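Enoyl-CoA hydratase/isomerase (Mycobacterium abscessus, PDB 3QXZ) probably catalyses the hydration or isomerisation of enoyl-CoA thioesters in fatty acid metabolism, within a crotonase-type fold. Local coordinates at residues 93-98 with 215-220; 209-214 with 237-242; 246-251 with 255-260. All coordinates share one frame; numbering follows the deposited sequence. Where two conformers were deposited one is given.

Contact 1: 93-98 with 215-220; sequences AAFELR and LLWDAQ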
loop_
_atom_site.group_PDB
_atom_site.type_symbol
_atom_site.label_atom_id
_atom_site.label_comp_id
_atom_site.label_asym_id
_atom_site.label_seq_id
_atom_site.Cartn_x
_atom_site.Cartn_y
_atom_site.Cartn_z
ATOM N N ALA A 93 0.951 18.384 -11.416
ATOM C CA ALA A 93 0.971 16.919 -11.574
ATOM C C ALA A 93 -0.474 16.478 -11.813
ATOM O O ALA A 93 -1.426 17.123 -11.363
ATOM C CB ALA A 93 1.502 16.266 -10.334
ATOM N N ALA A 94 -0.649 15.361 -12.500
ATOM C CA ALA A 94 -1.993 14.869 -12.798
ATOM C C ALA A 94 -2.822 14.683 -11.519
ATOM O O ALA A 94 -4.040 14.944 -11.530
ATOM C CB ALA A 94 -1.912 13.579 -13.597
ATOM N N PHE A 95 -2.176 14.241 -10.432
ATOM C CA PHE A 95 -2.896 13.964 -9.183
ATOM C C PHE A 95 -3.326 15.242 -8.428
ATOM O O PHE A 95 -4.007 15.128 -7.409
ATOM C CB PHE A 95 -2.101 12.994 -8.270
ATOM C CG PHE A 95 -0.781 13.524 -7.834
ATOM C CD1 PHE A 95 -0.690 14.468 -6.810
ATOM C CD2 PHE A 95 0.388 13.081 -8.453
ATOM C CE1 PHE A 95 0.553 14.995 -6.420
ATOM C CE2 PHE A 95 1.636 13.589 -8.068
ATOM C CZ PHE A 95 1.722 14.536 -7.064
ATOM N N GLU A 96 -2.949 16.422 -8.932
ATOM C CA GLU A 96 -3.379 17.690 -8.348
ATOM C C GLU A 96 -4.661 18.204 -8.991
ATOM O O GLU A 96 -5.247 19.183 -8.511
ATOM C CB GLU A 96 -2.265 18.744 -8.495
ATOM C CG GLU A 96 -1.093 18.452 -7.561
ATOM C CD GLU A 96 0.154 19.312 -7.750
ATOM O OE1 GLU A 96 0.446 19.770 -8.858
ATOM O OE2 GLU A 96 0.895 19.477 -6.754
ATOM N N LEU A 97 -5.099 17.567 -10.078
ATOM C CA LEU A 97 -6.254 18.060 -10.858
ATOM C C LEU A 97 -7.593 17.613 -10.275
ATOM O O LEU A 97 -7.664 16.630 -9.533
ATOM C CB LEU A 97 -6.169 17.546 -12.303
ATOM C CG LEU A 97 -4.852 17.789 -13.046
ATOM C CD1 LEU A 97 -4.978 17.268 -14.477
ATOM C CD2 LEU A 97 -4.402 19.257 -12.990
ATOM N N ARG A 98 -8.661 18.320 -10.640
ATOM C CA ARG A 98 -10.014 17.847 -10.331
ATOM C C ARG A 98 -10.459 16.763 -11.325
ATOM O O ARG A 98 -11.316 15.939 -11.008
ATOM C CB ARG A 98 -10.983 19.028 -10.354
ATOM C CG ARG A 98 -10.619 20.115 -9.356
ATOM C CD ARG A 98 -11.443 21.379 -9.537
ATOM N NE ARG A 98 -11.407 21.875 -10.913
ATOM C CZ ARG A 98 -10.479 22.697 -11.393
ATOM N NH1 ARG A 98 -9.495 23.129 -10.616
ATOM N NH2 ARG A 98 -10.533 23.089 -12.659
ATOM N N LEU A 215 -10.272 14.591 -2.698
ATOM C CA LEU A 215 -10.132 14.130 -1.310
ATOM C C LEU A 215 -9.122 12.978 -1.235
ATOM O O LEU A 215 -8.242 12.966 -0.359
ATOM C CB LEU A 215 -11.489 13.745 -0.705
ATOM C CG LEU A 215 -11.425 13.222 0.738
ATOM C CD1 LEU A 215 -10.650 14.155 1.685
ATOM C CD2 LEU A 215 -12.838 13.034 1.237
ATOM N N LEU A 216 -9.232 12.022 -2.151
ATOM C CA LEU A 216 -8.278 10.920 -2.172
ATOM C C LEU A 216 -6.833 11.450 -2.170
ATOM O O LEU A 216 -6.007 11.049 -1.334
ATOM C CB LEU A 216 -8.537 10.013 -3.383
ATOM C CG LEU A 216 -7.572 8.847 -3.587
ATOM C CD1 LEU A 216 -7.789 7.752 -2.608
ATOM C CD2 LEU A 216 -7.746 8.317 -5.022
ATOM N N TRP A 217 -6.550 12.360 -3.094
ATOM C CA TRP A 217 -5.186 12.824 -3.257
ATOM C C TRP A 217 -4.788 13.894 -2.245
ATOM O O TRP A 217 -3.648 13.851 -1.759
ATOM C CB TRP A 217 -4.942 13.284 -4.688
ATOM C CG TRP A 217 -4.816 12.162 -5.662
ATOM C CD1 TRP A 217 -5.673 11.833 -6.683
ATOM C CD2 TRP A 217 -3.748 11.215 -5.707
ATOM N NE1 TRP A 217 -5.199 10.723 -7.361
ATOM C CE2 TRP A 217 -4.012 10.336 -6.786
ATOM C CE3 TRP A 217 -2.575 11.028 -4.941
ATOM C CZ2 TRP A 217 -3.149 9.299 -7.129
ATOM C CZ3 TRP A 217 -1.716 9.991 -5.288
ATOM C CH2 TRP A 217 -2.019 9.122 -6.362
ATOM N N ASP A 218 -5.666 14.852 -1.915
ATOM C CA ASP A 218 -5.293 15.840 -0.878
ATOM C C ASP A 218 -4.931 15.148 0.412
ATOM O O ASP A 218 -3.986 15.555 1.091
ATOM C CB ASP A 218 -6.409 16.839 -0.558
ATOM C CG ASP A 218 -6.630 17.893 -1.648
ATOM O OD1 ASP A 218 -5.799 18.060 -2.576
ATOM O OD2 ASP A 218 -7.655 18.570 -1.544
ATOM N N ALA A 219 -5.673 14.093 0.753
ATOM C CA ALA A 219 -5.409 13.378 1.996
ATOM C C ALA A 219 -4.006 12.757 1.982
ATOM O O ALA A 219 -3.284 12.816 2.979
ATOM C CB ALA A 219 -6.516 12.339 2.272
ATOM N N GLN A 220 -3.614 12.203 0.828
ATOM C CA GLN A 220 -2.257 11.661 0.664
ATOM C C GLN A 220 -1.209 12.759 0.682
ATOM O O GLN A 220 -0.184 12.626 1.364
ATOM C CB GLN A 220 -2.139 10.852 -0.643
ATOM C CG GLN A 220 -3.014 9.626 -0.729
ATOM C CD GLN A 220 -2.605 8.577 0.249
ATOM O OE1 GLN A 220 -1.407 8.339 0.452
ATOM N NE2 GLN A 220 -3.576 7.890 0.844
#

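Contact 2: 209-214 with 237-242; sequences AALTKR and HLRLMG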
loop_
_atom_site.group_PDB
_atom_site.type_symbol
_atom_site.label_atom_id
_atom_site.label_comp_id
_atom_site.label_asym_id
_atom_site.label_seq_id
_atom_site.Cartn_x
_atom_site.Cartn_y
_atom_site.Cartn_z
ATOM N N ALA A 209 -16.921 13.045 -9.257
ATOM C CA ALA A 209 -15.547 12.677 -9.633
ATOM C C ALA A 209 -14.535 13.669 -9.089
ATOM O O ALA A 209 -13.497 13.259 -8.558
ATOM C CB ALA A 209 -15.417 12.576 -11.135
ATOM N N ALA A 210 -14.826 14.964 -9.199
ATOM C CA ALA A 210 -13.862 15.991 -8.773
ATOM C C ALA A 210 -13.614 15.923 -7.268
ATOM O O ALA A 210 -12.454 15.971 -6.824
ATOM C CB ALA A 210 -14.372 17.381 -9.165
ATOM N N LEU A 211 -14.674 15.840 -6.468
ATOM C CA LEU A 211 -14.505 15.827 -5.018
ATOM C C LEU A 211 -13.861 14.543 -4.546
ATOM O O LEU A 211 -13.032 14.576 -3.614
ATOM C CB LEU A 211 -15.837 16.045 -4.300
ATOM C CG LEU A 211 -16.443 17.445 -4.472
ATOM C CD1 LEU A 211 -17.794 17.509 -3.755
ATOM C CD2 LEU A 211 -15.536 18.587 -4.014
ATOM N N THR A 212 -14.227 13.415 -5.162
ATOM C CA THR A 212 -13.623 12.132 -4.791
ATOM C C THR A 212 -12.124 12.116 -5.123
ATOM O O THR A 212 -11.305 11.726 -4.275
ATOM C CB THR A 212 -14.361 11.001 -5.522
ATOM O OG1 THR A 212 -15.739 10.993 -5.101
ATOM C CG2 THR A 212 -13.768 9.615 -5.175
ATOM N N LYS A 213 -11.761 12.560 -6.329
ATOM C CA LYS A 213 -10.349 12.602 -6.697
ATOM C C LYS A 213 -9.575 13.520 -5.773
ATOM O O LYS A 213 -8.504 13.154 -5.281
ATOM C CB LYS A 213 -10.185 13.060 -8.142
ATOM C CG LYS A 213 -8.689 13.166 -8.502
ATOM C CD LYS A 213 -8.412 13.384 -9.964
ATOM C CE LYS A 213 -6.916 13.572 -10.187
ATOM N NZ LYS A 213 -6.500 13.348 -11.609
ATOM N N ARG A 214 -10.101 14.715 -5.529
ATOM C CA ARG A 214 -9.366 15.669 -4.706
ATOM C C ARG A 214 -9.264 15.263 -3.258
ATOM O O ARG A 214 -8.235 15.541 -2.636
ATOM C CB ARG A 214 -9.944 17.076 -4.867
ATOM C CG ARG A 214 -9.648 17.618 -6.271
ATOM C CD ARG A 214 -8.374 18.462 -6.371
ATOM N NE ARG A 214 -7.249 18.042 -5.553
ATOM C CZ ARG A 214 -6.348 17.117 -5.887
ATOM N NH1 ARG A 214 -5.339 16.870 -5.046
ATOM N NH2 ARG A 214 -6.465 16.400 -7.020
ATOM N N HIS A 237 -20.280 15.558 0.969
ATOM C CA HIS A 237 -21.647 15.048 0.846
ATOM C C HIS A 237 -22.664 16.168 0.943
ATOM O O HIS A 237 -23.638 16.162 0.196
ATOM C CB HIS A 237 -21.925 13.946 1.861
ATOM C CG HIS A 237 -21.639 12.580 1.326
ATOM N ND1 HIS A 237 -20.360 12.101 1.138
ATOM C CD2 HIS A 237 -22.478 11.610 0.879
ATOM C CE1 HIS A 237 -20.418 10.880 0.617
ATOM N NE2 HIS A 237 -21.695 10.568 0.444
ATOM N N LEU A 238 -22.488 17.129 1.856
ATOM C CA LEU A 238 -23.449 18.236 1.909
ATOM C C LEU A 238 -23.427 19.016 0.603
ATOM O O LEU A 238 -24.493 19.399 0.109
ATOM C CB LEU A 238 -23.188 19.127 3.137
ATOM C CG LEU A 238 -23.440 18.510 4.519
ATOM C CD1 LEU A 238 -23.120 19.541 5.597
ATOM C CD2 LEU A 238 -24.883 18.032 4.638
ATOM N N ARG A 239 -22.253 19.245 0.032
ATOM C CA ARG A 239 -22.139 19.920 -1.261
ATOM C C ARG A 239 -22.839 19.141 -2.365
ATOM O O ARG A 239 -23.626 19.723 -3.133
ATOM C CB ARG A 239 -20.667 20.150 -1.609
ATOM C CG ARG A 239 -20.401 20.821 -2.954
ATOM C CD ARG A 239 -18.946 21.254 -3.070
ATOM N NE ARG A 239 -18.568 21.734 -4.404
ATOM C CZ ARG A 239 -18.764 22.978 -4.840
ATOM N NH1 ARG A 239 -19.368 23.879 -4.067
ATOM N NH2 ARG A 239 -18.372 23.324 -6.066
ATOM N N LEU A 240 -22.590 17.835 -2.444
ATOM C CA LEU A 240 -23.204 16.996 -3.476
ATOM C C LEU A 240 -24.701 16.810 -3.284
ATOM O O LEU A 240 -25.479 16.900 -4.255
ATOM C CB LEU A 240 -22.517 15.622 -3.495
ATOM C CG LEU A 240 -21.063 15.715 -3.957
ATOM C CD1 LEU A 240 -20.319 14.425 -3.559
ATOM C CD2 LEU A 240 -20.944 15.988 -5.472
ATOM N N MET A 241 -25.124 16.556 -2.053
ATOM C CA MET A 241 -26.556 16.360 -1.789
ATOM C C MET A 241 -27.353 17.655 -1.950
ATOM O O MET A 241 -28.576 17.599 -2.098
ATOM C CB MET A 241 -26.758 15.747 -0.403
ATOM C CG MET A 241 -26.193 14.341 -0.289
ATOM S SD MET A 241 -26.328 13.643 1.366
ATOM C CE MET A 241 -25.960 15.025 2.433
ATOM N N GLY A 242 -26.687 18.801 -1.914
ATOM C CA GLY A 242 -27.356 20.075 -2.161
ATOM C C GLY A 242 -27.436 20.431 -3.628
ATOM O O GLY A 242 -27.838 21.560 -3.947
#

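Contact 3: 246-251 with 255-260; sequences AAEGPR and DGRPPR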
loop_
_atom_site.group_PDB
_atom_site.type_symbol
_atom_site.label_atom_id
_atom_site.label_comp_id
_atom_site.label_asym_id
_atom_site.label_seq_id
_atom_site.Cartn_x
_atom_site.Cartn_y
_atom_site.Cartn_z
ATOM N N ALA A 246 -27.451 14.761 -7.421
ATOM C CA ALA A 246 -27.660 13.695 -6.441
ATOM C C ALA A 246 -29.038 13.054 -6.557
ATOM O O ALA A 246 -29.229 11.900 -6.151
ATOM C CB ALA A 246 -27.397 14.188 -5.008
ATOM N N ALA A 247 -29.990 13.806 -7.109
ATOM C CA ALA A 247 -31.317 13.236 -7.372
ATOM C C ALA A 247 -31.380 12.626 -8.764
ATOM O O ALA A 247 -32.070 11.614 -8.969
ATOM C CB ALA A 247 -32.380 14.292 -7.203
ATOM N N GLU A 248 -30.663 13.225 -9.708
ATOM C CA GLU A 248 -30.654 12.750 -11.091
ATOM C C GLU A 248 -30.033 11.354 -11.271
ATOM O O GLU A 248 -30.491 10.550 -12.080
ATOM C CB GLU A 248 -29.948 13.767 -11.998
ATOM C CG GLU A 248 -29.757 13.337 -13.471
ATOM C CD GLU A 248 -31.057 13.063 -14.262
ATOM O OE1 GLU A 248 -32.193 13.176 -13.744
ATOM O OE2 GLU A 248 -30.902 12.685 -15.430
ATOM N N GLY A 249 -28.967 11.057 -10.538
ATOM C CA GLY A 249 -28.352 9.739 -10.645
ATOM C C GLY A 249 -29.335 8.601 -10.389
ATOM O O GLY A 249 -29.507 7.715 -11.245
ATOM N N PRO A 250 -29.966 8.588 -9.198
ATOM C CA PRO A 250 -30.987 7.557 -8.933
ATOM C C PRO A 250 -32.195 7.651 -9.867
ATOM O O PRO A 250 -32.681 6.607 -10.319
ATOM C CB PRO A 250 -31.399 7.827 -7.478
ATOM C CG PRO A 250 -30.147 8.525 -6.872
ATOM C CD PRO A 250 -29.689 9.409 -8.006
ATOM N N ARG A 251 -32.652 8.859 -10.167
ATOM C CA ARG A 251 -33.835 8.996 -11.049
ATOM C C ARG A 251 -33.570 8.386 -12.427
ATOM O O ARG A 251 -34.416 7.660 -12.957
ATOM C CB ARG A 251 -34.228 10.452 -11.199
ATOM C CG ARG A 251 -35.406 10.682 -12.135
ATOM C CD ARG A 251 -35.718 12.156 -12.250
ATOM N NE ARG A 251 -35.671 12.756 -10.928
ATOM C CZ ARG A 251 -34.766 13.648 -10.544
ATOM N NH1 ARG A 251 -34.799 14.110 -9.307
ATOM N NH2 ARG A 251 -33.845 14.090 -11.399
ATOM N N ASP A 255 -35.378 5.135 -14.106
ATOM C CA ASP A 255 -36.065 5.346 -15.393
ATOM C C ASP A 255 -35.471 4.509 -16.513
ATOM O O ASP A 255 -36.082 4.403 -17.574
ATOM C CB ASP A 255 -35.987 6.817 -15.819
ATOM C CG ASP A 255 -36.977 7.707 -15.091
ATOM O OD1 ASP A 255 -37.853 7.201 -14.352
ATOM O OD2 ASP A 255 -36.858 8.940 -15.271
ATOM N N GLY A 256 -34.293 3.932 -16.293
ATOM C CA GLY A 256 -33.553 3.203 -17.328
ATOM C C GLY A 256 -33.016 4.070 -18.462
ATOM O O GLY A 256 -33.060 3.672 -19.643
ATOM N N ARG A 257 -32.496 5.249 -18.121
ATOM C CA ARG A 257 -32.029 6.222 -19.120
ATOM C C ARG A 257 -30.673 6.792 -18.686
ATOM O O ARG A 257 -30.331 6.723 -17.500
ATOM C CB ARG A 257 -33.060 7.344 -19.283
ATOM C CG ARG A 257 -33.257 8.197 -18.030
ATOM C CD ARG A 257 -34.346 9.258 -18.168
ATOM N NE ARG A 257 -34.608 9.869 -16.865
ATOM C CZ ARG A 257 -33.851 10.821 -16.323
ATOM N NH1 ARG A 257 -32.800 11.288 -16.972
ATOM N NH2 ARG A 257 -34.142 11.300 -15.123
ATOM N N PRO A 258 -29.889 7.357 -19.631
ATOM C CA PRO A 258 -28.619 7.978 -19.224
ATOM C C PRO A 258 -28.859 9.184 -18.324
ATOM O O PRO A 258 -29.822 9.920 -18.518
ATOM C CB PRO A 258 -27.994 8.427 -20.555
ATOM C CG PRO A 258 -28.648 7.553 -21.598
ATOM C CD PRO A 258 -30.069 7.429 -21.102
ATOM N N PRO A 259 -27.979 9.394 -17.327
ATOM C CA PRO A 259 -28.152 10.565 -16.479
ATOM C C PRO A 259 -27.846 11.861 -17.240
ATOM O O PRO A 259 -26.987 11.865 -18.121
ATOM C CB PRO A 259 -27.147 10.321 -15.342
ATOM C CG PRO A 259 -26.086 9.441 -15.940
ATOM C CD PRO A 259 -26.825 8.559 -16.928
ATOM N N ARG A 260 -28.577 12.921 -16.910
ATOM C CA ARG A 260 -28.371 14.243 -17.498
ATOM C C ARG A 260 -27.697 15.112 -16.459
ATOM O O ARG A 260 -28.350 15.850 -15.736
ATOM C CB ARG A 260 -29.722 14.843 -17.937
ATOM C CG ARG A 260 -30.466 13.976 -18.909
ATOM C CD ARG A 260 -31.765 14.626 -19.353
ATOM N NE ARG A 260 -32.445 13.784 -20.328
ATOM C CZ ARG A 260 -33.297 14.236 -21.252
ATOM N NH1 ARG A 260 -33.585 15.535 -21.340
ATOM N NH2 ARG A 260 -33.855 13.382 -22.097
#

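Contact 1: 93-98 with 215-220
One face of the W217 indole is covered by F95 CB, which stands 3.6 Å from the centroid of the five-membered ring and only 15° off its normal, a CH-pi contact; the opposite face carries L216 CD2, set toward the rim. A93 CB lies over one face of the F95 ring, toward its rim, and this ring and the W217 six-membered ring meet obliquely, centroids 5.3 Å apart and planes at 35°. With CG of F95 lying between its own backbone N and carbonyl carbon (chi1 62°), the methylene is pressed on the indole while the phenyl leads away from residues 215-220 toward W148 and H119, whose ring it meets edge-to-face, still touching M221 farther along helix 206-222. F95 O also lies 3.4 Å from W217 CB; the hydrogen bond it accepts comes from R214, one turn earlier on that helix. The indole NE1 is satisfied by D121. The whole is buried packing between the loop leading into strand 101-105 and helix 206-222, with T156 of a second subunit also against W217 and helix 33-48 flanking the loop through Y43.

Contact 2: 209-214 with 237-242
L211 CD1 meets L240 CG at 3.7 Å, the two leucines reaching across tip to tip from neighbouring helices. That one methyl carries the contact from its side: it sits 3.9 Å from L240 CD2 and almost as near L240 CD1, so it rests on the fork of the opposing isopropyl group. The same methyl touches R239 CD at 4.0 Å and lies at the edge of the R239 guanidinium, near its plane. L211 puts it there with CG anti to the carbonyl carbon (chi1 -68°) and CD1 prolonging the chain away from its own helix. R239 differs: its CG is anti to the backbone N (chi1 179°) and the chain runs extended to NE, so that the aliphatic part passes beside L211 before the charged end arrives at helix 206-222. There NE makes a salt bridge with E207, near the start of that helix, which holds the guanidinium with its edge, not its face, turned to L211 CD1.

The two segments belong to helices 206-222 and 226-241, consecutive in the chain and joined by a short turn into a helical hairpin in the C-terminal part of this crotonase-like chain. The contact bridges the open end of the hairpin, with the closest CA atoms, those of L211 and L240, 8.9 Å apart; only side chains span the gap. L240 is the buried member of the trio: it also packs on E207 and S208, and A141 of a second subunit lies against it. R239 stays on the solvent side. Farther out, P142 of that second subunit packs on both T212 and H237, so a single residue of the neighbouring subunit contacts both helices, while H237 ND1 is bonded to the carbonyl of E233 in its own helix.

Contact 3: 246-251 with 255-260
A salt-bridge network of E248, R251, D255 and R257 ties helix 245-255, from its first turn to its last, to the chain that leaves it. R257 grips the E248 carboxylate end-on with two nitrogens, NH2 to OE1 at 3.0 Å and NH1 to OE2 at 2.8 Å, both oxygens being met on their syn side. The grip is twisted rather than flat, the planes being 36° apart. On its anti lone pair E248 OE2 also accepts the backbone N-H of R260 at 2.8 Å, so one oxygen holds both a side chain and the main chain of the returning segment. E248 CG is anti to the backbone N, and a bend at chi2 (61°) carries the carboxylate across to R257 and the R260 N-H.

The third nitrogen of R257 is used as well: NE bonds to D255 OD2 at 2.9 Å, nearly straight (176°) and in the guanidinium plane, again on an anti lone pair. With acid on two of its edges the guanidinium is held against rotation. The helix finishes here in a Schellman motif, with G256 at positive phi redirecting the chain into an irregular segment, and D255 N bonding to R251 O one turn back.

R251 lies alongside R257, their guanidinium groups nearly coplanar. Its CG and CD lie against the edge of the R257 guanidinium at NH2, CG at 3.3 Å, and its own NH2 adds a weak bond to E248 OE1. The shared carboxylate probably eases the closeness of the two positive groups. P259 brings its CA to 3.6 Å from E248 OE2, and its side chain touches A252. P250, where the helix kinks for want of an N-H bond to the previous turn, points away from 255-260 and packs on A73 of a second subunit.

Contact 1 is the buried one, contact 2 is partly buried, L240 inside and R239 exposed, and contact 3 lies at the surface, its centre about 29 Å from the centre of the chain, against about 11 Å for contact 1. Contacts 1 and 2 share helix 206-222, and two residues of contact 2 reach back to the loop of contact 1: R214 NH2 probably bonds to L97 O at 2.8 Å and K213 NZ to A94 O. Contact 3 follows on the next helix, touching contact 2 where A246 packs against the end of helix 226-241. Chemistry changes outward, from an aromatic and methylene contact, through leucines edged by an arginine, to a network of charges. All three also touch the second subunit.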